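PDB 6ZXX: oxidoreductase, NAD-binding/iron-sulfur cluster-binding protein, which binds cobalamin and two [4Fe-4S] clusters and probably catalyses reductive dehalogenation of brominated phenolic substrates. Local coordinates for residues 300-305 with 559-564; 496-501 with 565-570; 510-515 with 590-595. All coordinates share one frame; numbering follows the deposited sequence.

Interaction 1: residues 300-305 with 559-564; sequences TTLVVR and KVMFNG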
loop_
_atom_site.group_PDB
_atom_site.type_symbol
_atom_site.label_atom_id
_atom_site.label_comp_id
_atom_site.label_asym_id
_atom_site.label_seq_id
_atom_site.Cartn_x
_atom_site.Cartn_y
_atom_site.Cartn_z
ATOM N N THR A 300 -16.102 -11.073 -15.160
ATOM C CA THR A 300 -17.126 -10.214 -15.749
ATOM C C THR A 300 -16.730 -9.609 -17.080
ATOM O O THR A 300 -17.545 -9.028 -17.752
ATOM C CB THR A 300 -17.479 -9.058 -14.823
ATOM O OG1 THR A 300 -16.284 -8.363 -14.437
ATOM C CG2 THR A 300 -18.166 -9.594 -13.586
ATOM N N THR A 301 -15.476 -9.720 -17.453
ATOM C CA THR A 301 -15.034 -9.310 -18.784
ATOM C C THR A 301 -14.415 -10.516 -19.505
ATOM O O THR A 301 -13.905 -11.439 -18.860
ATOM C CB THR A 301 -13.991 -8.206 -18.675
ATOM O OG1 THR A 301 -13.053 -8.562 -17.653
ATOM C CG2 THR A 301 -14.651 -6.900 -18.323
ATOM N N LEU A 302 -14.499 -10.543 -20.827
ATOM C CA LEU A 302 -13.919 -11.624 -21.621
ATOM C C LEU A 302 -12.405 -11.859 -21.401
ATOM O O LEU A 302 -11.615 -10.918 -21.395
ATOM C CB LEU A 302 -14.060 -11.337 -23.111
ATOM C CG LEU A 302 -14.873 -12.232 -24.022
ATOM C CD1 LEU A 302 -14.373 -11.890 -25.427
ATOM C CD2 LEU A 302 -14.757 -13.722 -23.788
ATOM N N VAL A 303 -12.040 -13.128 -21.247
ATOM C CA VAL A 303 -10.654 -13.559 -21.192
ATOM C C VAL A 303 -10.520 -14.749 -22.134
ATOM O O VAL A 303 -11.104 -15.801 -21.915
ATOM C CB VAL A 303 -10.225 -13.966 -19.767
ATOM C CG1 VAL A 303 -8.752 -14.382 -19.773
ATOM C CG2 VAL A 303 -10.450 -12.824 -18.797
ATOM N N VAL A 304 -9.748 -14.571 -23.198
ATOM C CA VAL A 304 -9.562 -15.636 -24.186
ATOM C C VAL A 304 -8.144 -16.152 -24.118
ATOM O O VAL A 304 -7.292 -15.729 -24.872
ATOM C CB VAL A 304 -9.863 -15.169 -25.620
ATOM C CG1 VAL A 304 -9.886 -16.359 -26.558
ATOM C CG2 VAL A 304 -11.217 -14.444 -25.673
ATOM N N ARG A 305 -7.922 -17.092 -23.209
ATOM C CA ARG A 305 -6.589 -17.562 -22.879
ATOM C C ARG A 305 -5.767 -18.007 -24.100
ATOM O O ARG A 305 -4.590 -17.684 -24.194
ATOM C CB ARG A 305 -6.661 -18.712 -21.880
ATOM C CG ARG A 305 -7.048 -18.271 -20.517
ATOM C CD ARG A 305 -7.522 -19.455 -19.730
ATOM N NE ARG A 305 -7.713 -19.103 -18.333
ATOM C CZ ARG A 305 -8.740 -18.391 -17.855
ATOM N NH1 ARG A 305 -9.705 -17.912 -18.654
ATOM N NH2 ARG A 305 -8.778 -18.143 -16.559
ATOM N N LYS A 559 -15.137 -0.579 -24.005
ATOM C CA LYS A 559 -14.127 -1.607 -23.881
ATOM C C LYS A 559 -13.777 -2.128 -25.270
ATOM O O LYS A 559 -14.591 -2.147 -26.204
ATOM C CB LYS A 559 -14.567 -2.768 -22.966
ATOM C CG LYS A 559 -14.724 -2.366 -21.502
ATOM C CD LYS A 559 -15.328 -3.467 -20.629
ATOM C CE LYS A 559 -16.842 -3.407 -20.612
ATOM N NZ LYS A 559 -17.364 -4.530 -19.806
ATOM N N VAL A 560 -12.526 -2.557 -25.378
ATOM C CA VAL A 560 -11.985 -3.156 -26.602
ATOM C C VAL A 560 -11.310 -4.470 -26.249
ATOM O O VAL A 560 -10.972 -4.746 -25.068
ATOM C CB VAL A 560 -10.899 -2.267 -27.264
ATOM C CG1 VAL A 560 -11.499 -0.982 -27.787
ATOM C CG2 VAL A 560 -9.731 -1.966 -26.300
ATOM N N MET A 561 -11.100 -5.275 -27.283
ATOM C CA MET A 561 -10.281 -6.445 -27.164
ATOM C C MET A 561 -8.818 -6.051 -27.314
ATOM O O MET A 561 -8.483 -5.228 -28.179
ATOM C CB MET A 561 -10.629 -7.489 -28.230
ATOM C CG MET A 561 -12.010 -8.101 -28.102
ATOM S SD MET A 561 -12.344 -8.874 -26.501
ATOM C CE MET A 561 -11.203 -10.249 -26.366
ATOM N N PHE A 562 -7.951 -6.674 -26.503
ATOM C CA PHE A 562 -6.541 -6.297 -26.442
ATOM C C PHE A 562 -5.761 -7.493 -25.980
ATOM O O PHE A 562 -5.982 -7.969 -24.857
ATOM C CB PHE A 562 -6.355 -5.123 -25.475
ATOM C CG PHE A 562 -4.915 -4.786 -25.174
ATOM C CD1 PHE A 562 -4.242 -5.402 -24.143
ATOM C CD2 PHE A 562 -4.252 -3.824 -25.914
ATOM C CE1 PHE A 562 -2.912 -5.095 -23.898
ATOM C CE2 PHE A 562 -2.952 -3.498 -25.661
ATOM C CZ PHE A 562 -2.287 -4.122 -24.636
ATOM N N ASN A 563 -4.856 -8.001 -26.832
ATOM C CA ASN A 563 -4.109 -9.232 -26.512
ATOM C C ASN A 563 -4.962 -10.383 -25.933
ATOM O O ASN A 563 -4.570 -11.084 -24.996
ATOM C CB ASN A 563 -2.964 -8.903 -25.563
ATOM C CG ASN A 563 -1.950 -10.007 -25.489
ATOM O OD1 ASN A 563 -1.929 -10.899 -26.336
ATOM N ND2 ASN A 563 -1.139 -9.993 -24.434
ATOM N N GLY A 564 -6.156 -10.555 -26.494
ATOM C CA GLY A 564 -7.012 -11.701 -26.156
ATOM C C GLY A 564 -7.907 -11.543 -24.930
ATOM O O GLY A 564 -8.327 -12.535 -24.358
HETATM O O HOH W 1 -18.038 -7.492 -19.831
#
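The flat group at work between V304 and G564 is a backbone carbonyl, for no aromatic ring or guanidinium takes part across this contact. V304 N meets G564 O at 2.7 Å, nearly along the C=O axis (C=O...N angle 169°), with a somewhat bent N-H...O angle of 151°. V304 CB lies close beside that bond, 3.3 Å from G564 O. G564 has backbone angles close to those of a type I' turn with N563, a conformation in which a CB would jam against the preceding carbonyl and also press on V304 O.

Further along, the contact is apolar. M561 is folded at chi2 and again at chi3 (-64°), which swings its methyl back towards the loop, where M561 CE lies 3.7 Å from L302 CD1. M561 SD follows at 3.8 Å from the same L302 CD1. Helix 713-722 covers this patch, A716 touching both L302 and M561.

At the far end T301 and K559 cross at about a right angle, T301 CG2 lying 3.9 Å from K559 NZ. The ammonium is held by Q536 and by a water, the latter accepting from K559 NZ at 3.0 Å and probably donating to T300 O, 2.6 Å away.

The loop and the hairpin turn thus meet beside the bound cobalamin, which V303 and F562 touch. Chemically, one short backbone bond and a probable water bridge join the two ends, while the lysine charge is met by oxygen atoms of Q536 and the water, with the E566 carboxylate as a long, weak ion-pair partner.

Interaction 2: residues 496-501 with 565-570; sequences GEVSRI and YEIWKA. With SF4 (iron/sulfur cluster), chain D.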
loop_
_atom_site.group_PDB
_atom_site.type_symbol
_atom_site.label_atom_id
_atom_site.label_comp_id
_atom_site.label_asym_id
_atom_site.label_seq_id
_atom_site.Cartn_x
_atom_site.Cartn_y
_atom_site.Cartn_z
ATOM N N GLY A 496 -10.816 -7.818 -7.617
ATOM C CA GLY A 496 -11.269 -6.632 -8.358
ATOM C C GLY A 496 -11.928 -6.978 -9.675
ATOM O O GLY A 496 -11.934 -8.125 -10.111
ATOM N N GLU A 497 -12.571 -5.980 -10.251
ATOM C CA GLU A 497 -13.140 -6.052 -11.596
ATOM C C GLU A 497 -12.379 -5.046 -12.465
ATOM O O GLU A 497 -11.800 -4.066 -11.984
ATOM C CB GLU A 497 -14.631 -5.668 -11.606
ATOM C CG GLU A 497 -15.661 -6.721 -11.223
ATOM C CD GLU A 497 -17.072 -6.373 -11.700
ATOM O OE1 GLU A 497 -18.011 -6.115 -10.904
ATOM O OE2 GLU A 497 -17.273 -6.331 -12.908
ATOM N N VAL A 498 -12.393 -5.313 -13.757
ATOM C CA VAL A 498 -11.896 -4.388 -14.740
ATOM C C VAL A 498 -12.646 -3.052 -14.594
ATOM O O VAL A 498 -13.863 -3.041 -14.545
ATOM C CB VAL A 498 -12.053 -4.991 -16.181
ATOM C CG1 VAL A 498 -12.068 -3.934 -17.280
ATOM C CG2 VAL A 498 -10.957 -6.013 -16.454
ATOM N N SER A 499 -11.904 -1.938 -14.545
ATOM C CA SER A 499 -12.482 -0.603 -14.479
ATOM C C SER A 499 -12.076 0.239 -15.663
ATOM O O SER A 499 -11.175 -0.145 -16.433
ATOM C CB SER A 499 -12.004 0.109 -13.222
ATOM O OG SER A 499 -10.635 0.448 -13.321
ATOM N N ARG A 500 -12.683 1.426 -15.797
ATOM C CA ARG A 500 -12.324 2.323 -16.920
ATOM C C ARG A 500 -10.916 2.847 -16.800
ATOM O O ARG A 500 -10.269 3.163 -17.812
ATOM C CB ARG A 500 -13.280 3.482 -17.038
ATOM C CG ARG A 500 -12.968 4.512 -18.114
ATOM C CD ARG A 500 -14.032 5.617 -18.154
ATOM N NE ARG A 500 -15.346 5.033 -18.406
ATOM C CZ ARG A 500 -15.793 4.605 -19.592
ATOM N NH1 ARG A 500 -15.076 4.738 -20.700
ATOM N NH2 ARG A 500 -17.013 4.083 -19.675
ATOM N N ILE A 501 -10.390 2.906 -15.586
ATOM C CA ILE A 501 -9.051 3.457 -15.401
ATOM C C ILE A 501 -8.081 2.758 -16.369
ATOM O O ILE A 501 -7.216 3.392 -16.966
ATOM C CB ILE A 501 -8.590 3.366 -13.929
ATOM C CG1 ILE A 501 -9.515 4.238 -13.083
ATOM C CG2 ILE A 501 -7.138 3.851 -13.789
ATOM C CD1 ILE A 501 -9.270 4.213 -11.580
ATOM N N TYR A 565 -8.176 -10.310 -24.511
ATOM C CA TYR A 565 -9.064 -10.038 -23.383
ATOM C C TYR A 565 -9.670 -8.655 -23.499
ATOM O O TYR A 565 -9.087 -7.740 -24.091
ATOM C CB TYR A 565 -8.360 -10.189 -22.031
ATOM C CG TYR A 565 -7.113 -9.357 -21.878
ATOM C CD1 TYR A 565 -7.174 -8.041 -21.403
ATOM C CD2 TYR A 565 -5.860 -9.878 -22.170
ATOM C CE1 TYR A 565 -6.024 -7.274 -21.239
ATOM C CE2 TYR A 565 -4.727 -9.107 -22.007
ATOM C CZ TYR A 565 -4.824 -7.802 -21.543
ATOM O OH TYR A 565 -3.693 -7.063 -21.409
ATOM N N GLU A 566 -10.871 -8.550 -22.923
ATOM C CA GLU A 566 -11.699 -7.341 -22.912
ATOM C C GLU A 566 -11.179 -6.405 -21.840
ATOM O O GLU A 566 -10.962 -6.797 -20.691
ATOM C CB GLU A 566 -13.141 -7.750 -22.593
ATOM C CG GLU A 566 -14.124 -6.627 -22.404
ATOM C CD GLU A 566 -15.563 -7.134 -22.256
ATOM O OE1 GLU A 566 -16.493 -6.312 -22.416
ATOM O OE2 GLU A 566 -15.796 -8.323 -21.945
ATOM N N ILE A 567 -10.982 -5.152 -22.204
ATOM C CA ILE A 567 -10.367 -4.169 -21.292
ATOM C C ILE A 567 -10.769 -2.748 -21.736
ATOM O O ILE A 567 -11.121 -2.542 -22.901
ATOM C CB ILE A 567 -8.819 -4.334 -21.303
ATOM C CG1 ILE A 567 -8.143 -3.614 -20.147
ATOM C CG2 ILE A 567 -8.238 -3.838 -22.630
ATOM C CD1 ILE A 567 -8.260 -4.354 -18.854
ATOM N N TRP A 568 -10.751 -1.779 -20.812
ATOM C CA TRP A 568 -10.707 -0.364 -21.211
ATOM C C TRP A 568 -9.254 -0.008 -21.346
ATOM O O TRP A 568 -8.549 0.063 -20.362
ATOM C CB TRP A 568 -11.339 0.540 -20.187
ATOM C CG TRP A 568 -12.811 0.721 -20.334
ATOM C CD1 TRP A 568 -13.464 1.467 -21.287
ATOM C CD2 TRP A 568 -13.831 0.170 -19.497
ATOM N NE1 TRP A 568 -14.815 1.409 -21.080
ATOM C CE2 TRP A 568 -15.068 0.624 -19.979
ATOM C CE3 TRP A 568 -13.817 -0.649 -18.373
ATOM C CZ2 TRP A 568 -16.274 0.281 -19.373
ATOM C CZ3 TRP A 568 -15.022 -0.989 -17.767
ATOM C CH2 TRP A 568 -16.232 -0.518 -18.265
ATOM N N LYS A 569 -8.767 0.166 -22.555
ATOM C CA LYS A 569 -7.340 0.392 -22.689
ATOM C C LYS A 569 -7.013 1.868 -22.589
ATOM O O LYS A 569 -7.411 2.666 -23.470
ATOM C CB LYS A 569 -6.738 -0.207 -23.984
ATOM C CG LYS A 569 -5.196 -0.366 -23.952
ATOM C CD LYS A 569 -4.852 -1.378 -22.841
ATOM C CE LYS A 569 -3.414 -1.515 -22.406
ATOM N NZ LYS A 569 -3.379 -2.426 -21.219
ATOM N N ALA A 570 -6.256 2.219 -21.530
ATOM C CA ALA A 570 -5.717 3.573 -21.359
ATOM C C ALA A 570 -4.542 3.737 -22.302
ATOM O O ALA A 570 -4.025 2.729 -22.848
ATOM C CB ALA A 570 -5.288 3.798 -19.921
HETATM FE FE1 SF4 D . -13.459 5.660 -13.712
HETATM FE FE2 SF4 D . -16.098 6.096 -12.791
HETATM FE FE3 SF4 D . -14.129 4.897 -11.009
HETATM FE FE4 SF4 D . -15.224 3.523 -13.246
HETATM S S1 SF4 D . -16.186 4.360 -11.492
HETATM S S2 SF4 D . -13.171 3.826 -12.652
HETATM S S3 SF4 D . -15.336 5.172 -14.547
HETATM S S4 SF4 D . -14.209 6.781 -11.998
#
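R500 lies over one face of the W568 indole, R500 CA standing 3.3 Å above the ring plane towards its rim. The arginine runs on with CG anti to the backbone N (chi1 177°) and bends at chi3, which returns the guanidinium to the ring's pyrrole side. The two planes are 53° apart, tilted rather than stacked. R500 NH1 and W568 NE1 are 3.4 Å apart, yet both are donors; the guanidinium is instead held by C539 O and G557 O. Sulfur S3 of the chain D cluster sits at the guanidinium edge, in plane, 3.9 Å from R500 NE.

S499 O approaches W568 CE3 obliquely at 3.3 Å, and V498 CG1 reaches it at 3.9 Å. V498 CG2 also meets I567 CD1 at 4.0 Å, the side chains crossing at about a right angle. I501 CG1 lies 3.7 Å from cluster sulfur S2 and I501 O 3.6 Å from A570 CB; I501, Y565 and K569 all belong to the cobalamin site.

The touching parts run 15° apart but pair elsewhere: strand 497-498 with 505-506, and 565-567 with 560-562. Helix 535-540 packs on W568, and C545 of helix 544-548 touches R500 and I501.

Interaction 3: residues 510-515 with 590-595; sequences IGPRSK and RCMKMC. With SF4 (iron/sulfur cluster), chain E; SF4 (iron/sulfur cluster), chain D.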
loop_
_atom_site.group_PDB
_atom_site.type_symbol
_atom_site.label_atom_id
_atom_site.label_comp_id
_atom_site.label_asym_id
_atom_site.label_seq_id
_atom_site.Cartn_x
_atom_site.Cartn_y
_atom_site.Cartn_z
ATOM N N ILE A 510 -12.318 -0.735 -1.233
ATOM C CA ILE A 510 -11.285 0.330 -1.312
ATOM C C ILE A 510 -11.158 0.953 -2.712
ATOM O O ILE A 510 -10.262 1.735 -2.988
ATOM C CB ILE A 510 -9.909 -0.156 -0.782
ATOM C CG1 ILE A 510 -9.264 -1.193 -1.719
ATOM C CG2 ILE A 510 -10.077 -0.686 0.655
ATOM C CD1 ILE A 510 -7.880 -1.610 -1.256
ATOM N N GLY A 511 -12.109 0.632 -3.577
ATOM C CA GLY A 511 -12.094 1.150 -4.922
ATOM C C GLY A 511 -10.806 0.809 -5.617
ATOM O O GLY A 511 -10.274 -0.305 -5.474
ATOM N N PRO A 512 -10.276 1.755 -6.407
ATOM C CA PRO A 512 -8.961 1.549 -7.106
ATOM C C PRO A 512 -7.729 1.930 -6.273
ATOM O O PRO A 512 -6.628 1.893 -6.792
ATOM C CB PRO A 512 -9.070 2.482 -8.309
ATOM C CG PRO A 512 -9.929 3.596 -7.811
ATOM C CD PRO A 512 -10.873 3.048 -6.772
ATOM N N ARG A 513 -7.940 2.248 -4.991
ATOM C CA ARG A 513 -6.946 2.836 -4.134
ATOM C C ARG A 513 -6.049 1.779 -3.507
ATOM O O ARG A 513 -6.007 1.606 -2.293
ATOM C CB ARG A 513 -7.657 3.638 -3.078
ATOM C CG ARG A 513 -6.761 4.595 -2.341
ATOM C CD ARG A 513 -7.521 5.199 -1.159
ATOM N NE ARG A 513 -8.048 4.171 -0.246
ATOM C CZ ARG A 513 -9.320 3.886 -0.064
ATOM N NH1 ARG A 513 -10.283 4.526 -0.721
ATOM N NH2 ARG A 513 -9.640 2.944 0.798
ATOM N N SER A 514 -5.298 1.082 -4.350
ATOM C CA SER A 514 -4.403 0.033 -3.888
ATOM C C SER A 514 -3.154 -0.129 -4.721
ATOM O O SER A 514 -3.029 0.369 -5.868
ATOM C CB SER A 514 -5.129 -1.300 -3.908
ATOM O OG SER A 514 -5.488 -1.617 -5.243
ATOM N N LYS A 515 -2.192 -0.808 -4.108
ATOM C CA LYS A 515 -1.147 -1.516 -4.864
ATOM C C LYS A 515 -1.272 -2.970 -4.460
ATOM O O LYS A 515 -1.452 -3.274 -3.288
ATOM C CB LYS A 515 0.269 -1.020 -4.549
ATOM C CG LYS A 515 0.582 0.410 -4.980
ATOM C CD LYS A 515 0.730 0.553 -6.480
ATOM C CE LYS A 515 1.423 1.863 -6.821
ATOM N NZ LYS A 515 1.659 2.021 -8.276
ATOM N N ARG A 590 -3.938 10.382 -9.774
ATOM C CA ARG A 590 -5.082 11.216 -9.639
ATOM C C ARG A 590 -6.350 10.432 -9.935
ATOM O O ARG A 590 -7.411 10.702 -9.358
ATOM C CB ARG A 590 -4.928 12.430 -10.560
ATOM C CG ARG A 590 -6.146 13.329 -10.604
ATOM C CD ARG A 590 -5.855 14.752 -11.068
ATOM N NE ARG A 590 -7.081 15.557 -11.106
ATOM C CZ ARG A 590 -7.635 16.133 -10.044
ATOM N NH1 ARG A 590 -7.081 16.021 -8.835
ATOM N NH2 ARG A 590 -8.770 16.803 -10.179
ATOM N N CYS A 591 -6.237 9.448 -10.833
ATOM C CA CYS A 591 -7.364 8.650 -11.309
ATOM C C CYS A 591 -7.975 7.824 -10.194
ATOM O O CYS A 591 -9.225 7.670 -10.127
ATOM C CB CYS A 591 -6.951 7.773 -12.464
ATOM S SG CYS A 591 -5.414 6.853 -12.226
ATOM N N MET A 592 -7.121 7.317 -9.302
ATOM C CA MET A 592 -7.612 6.619 -8.095
ATOM C C MET A 592 -8.339 7.564 -7.152
ATOM O O MET A 592 -9.348 7.237 -6.558
ATOM C CB MET A 592 -6.472 6.021 -7.331
ATOM C CG MET A 592 -5.709 4.951 -8.060
ATOM S SD MET A 592 -4.415 4.287 -7.015
ATOM C CE MET A 592 -3.344 5.718 -6.974
ATOM N N LYS A 593 -7.784 8.761 -7.017
ATOM C CA LYS A 593 -8.347 9.778 -6.171
ATOM C C LYS A 593 -9.768 10.172 -6.589
ATOM O O LYS A 593 -10.655 10.349 -5.756
ATOM C CB LYS A 593 -7.425 11.019 -6.198
ATOM C CG LYS A 593 -7.919 12.131 -5.267
ATOM C CD LYS A 593 -7.268 13.477 -5.519
ATOM C CE LYS A 593 -8.191 14.553 -4.909
ATOM N NZ LYS A 593 -7.861 14.968 -3.515
ATOM N N MET A 594 -9.991 10.307 -7.886
ATOM C CA MET A 594 -11.225 10.956 -8.400
ATOM C C MET A 594 -12.414 9.998 -8.590
ATOM O O MET A 594 -13.559 10.396 -8.789
ATOM C CB MET A 594 -10.928 11.690 -9.701
ATOM C CG MET A 594 -9.873 12.778 -9.540
ATOM S SD MET A 594 -10.176 13.963 -8.205
ATOM C CE MET A 594 -11.578 14.875 -8.864
ATOM N N CYS A 595 -12.136 8.712 -8.438
ATOM C CA CYS A 595 -13.150 7.676 -8.631
ATOM C C CYS A 595 -14.164 7.696 -7.520
ATOM O O CYS A 595 -13.801 7.799 -6.356
ATOM C CB CYS A 595 -12.468 6.298 -8.654
ATOM S SG CYS A 595 -13.595 4.934 -8.887
HETATM FE FE1 SF4 E . -1.819 8.053 -15.375
HETATM FE FE2 SF4 E . -2.239 10.243 -13.599
HETATM FE FE3 SF4 E . -4.160 7.996 -13.712
HETATM FE FE4 SF4 E . -3.910 9.852 -15.862
HETATM S S1 SF4 E . -4.375 10.200 -13.828
HETATM S S2 SF4 E . -3.913 7.722 -15.815
HETATM S S3 SF4 E . -1.800 10.204 -15.738
HETATM S S4 SF4 E . -2.054 8.136 -13.246
HETATM FE FE1 SF4 D . -13.459 5.660 -13.712
HETATM FE FE2 SF4 D . -16.098 6.096 -12.791
HETATM FE FE3 SF4 D . -14.129 4.897 -11.009
HETATM FE FE4 SF4 D . -15.224 3.523 -13.246
HETATM S S1 SF4 D . -16.186 4.360 -11.492
HETATM S S2 SF4 D . -13.171 3.826 -12.652
HETATM S S3 SF4 D . -15.336 5.172 -14.547
HETATM S S4 SF4 D . -14.209 6.781 -11.998
#
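Apolar packing centres on P512, whose ring faces the end of helix 590-594. P512 CG rests 3.8 Å from C595 CB and equally far from M592 CA, while P512 CD approaches the cluster-bound sulfur C595 SG at 3.9 Å. An alanine here would lack the CG and CD atoms that make these contacts and would probably open a gap beside C595 and M592, with the turn freer to move.

A sulfur-oxygen contact comes next. In M592, CG lies beside the backbone N and chi2 is extended (-178°), which carries M592 SD to 3.3 Å from P512 O; the bend at chi3 turns only the terminal methyl. The thioether thus lies along the outgoing backbone of the turn, also near R513 CA. That same carbonyl accepts a weak bond from S514 N, closing an inverse gamma turn at R513.

Backbone bonding shapes the loop itself. R513 N donates to I510 O at 3.1 Å, closing a type II' turn with G511 at its positive-phi corner. The R513 side chain leads away from the helix to a salt bridge with D429.

Metal coordination marks the other segment. C591 SG binds FE3 of the chain E cluster at 2.3 Å, and C595 SG binds FE3 of the chain D cluster at 2.2 Å, two bonds to two separate clusters.

A short helix and the residue following it supply one cysteine to each cluster, the arrangement of dicluster ferredoxin domains, in which the last cysteine of a Cys-x2-Cys-x3-Cys-Pro run crosses to the partner cluster. Here it abuts the cobalamin site, to which S514 and K515 belong.

Interactions 1 and 2 have centres 9 Å apart and share the hairpin of strands 560-562 and 565-567; they touch directly, T300 OG1 lying 2.7 Å from E497 OE2 in a probable hydrogen bond. Interaction 3 lies deeper, about 14 Å from interaction 2 and 22 Å from interaction 1, centre to centre. It meets interaction 2 where I501 CD1 packs 3.7 Å from P512 CB, and both touch the chain D cluster. Along the chain, 300-305, 496-501 and 510-515 come first and their partners follow in the same order, so all three pairings cross. Together they join the dicluster part to loops and strands with which it shares the cobalamin lining, consistent with a close approach of cluster and corrinoid.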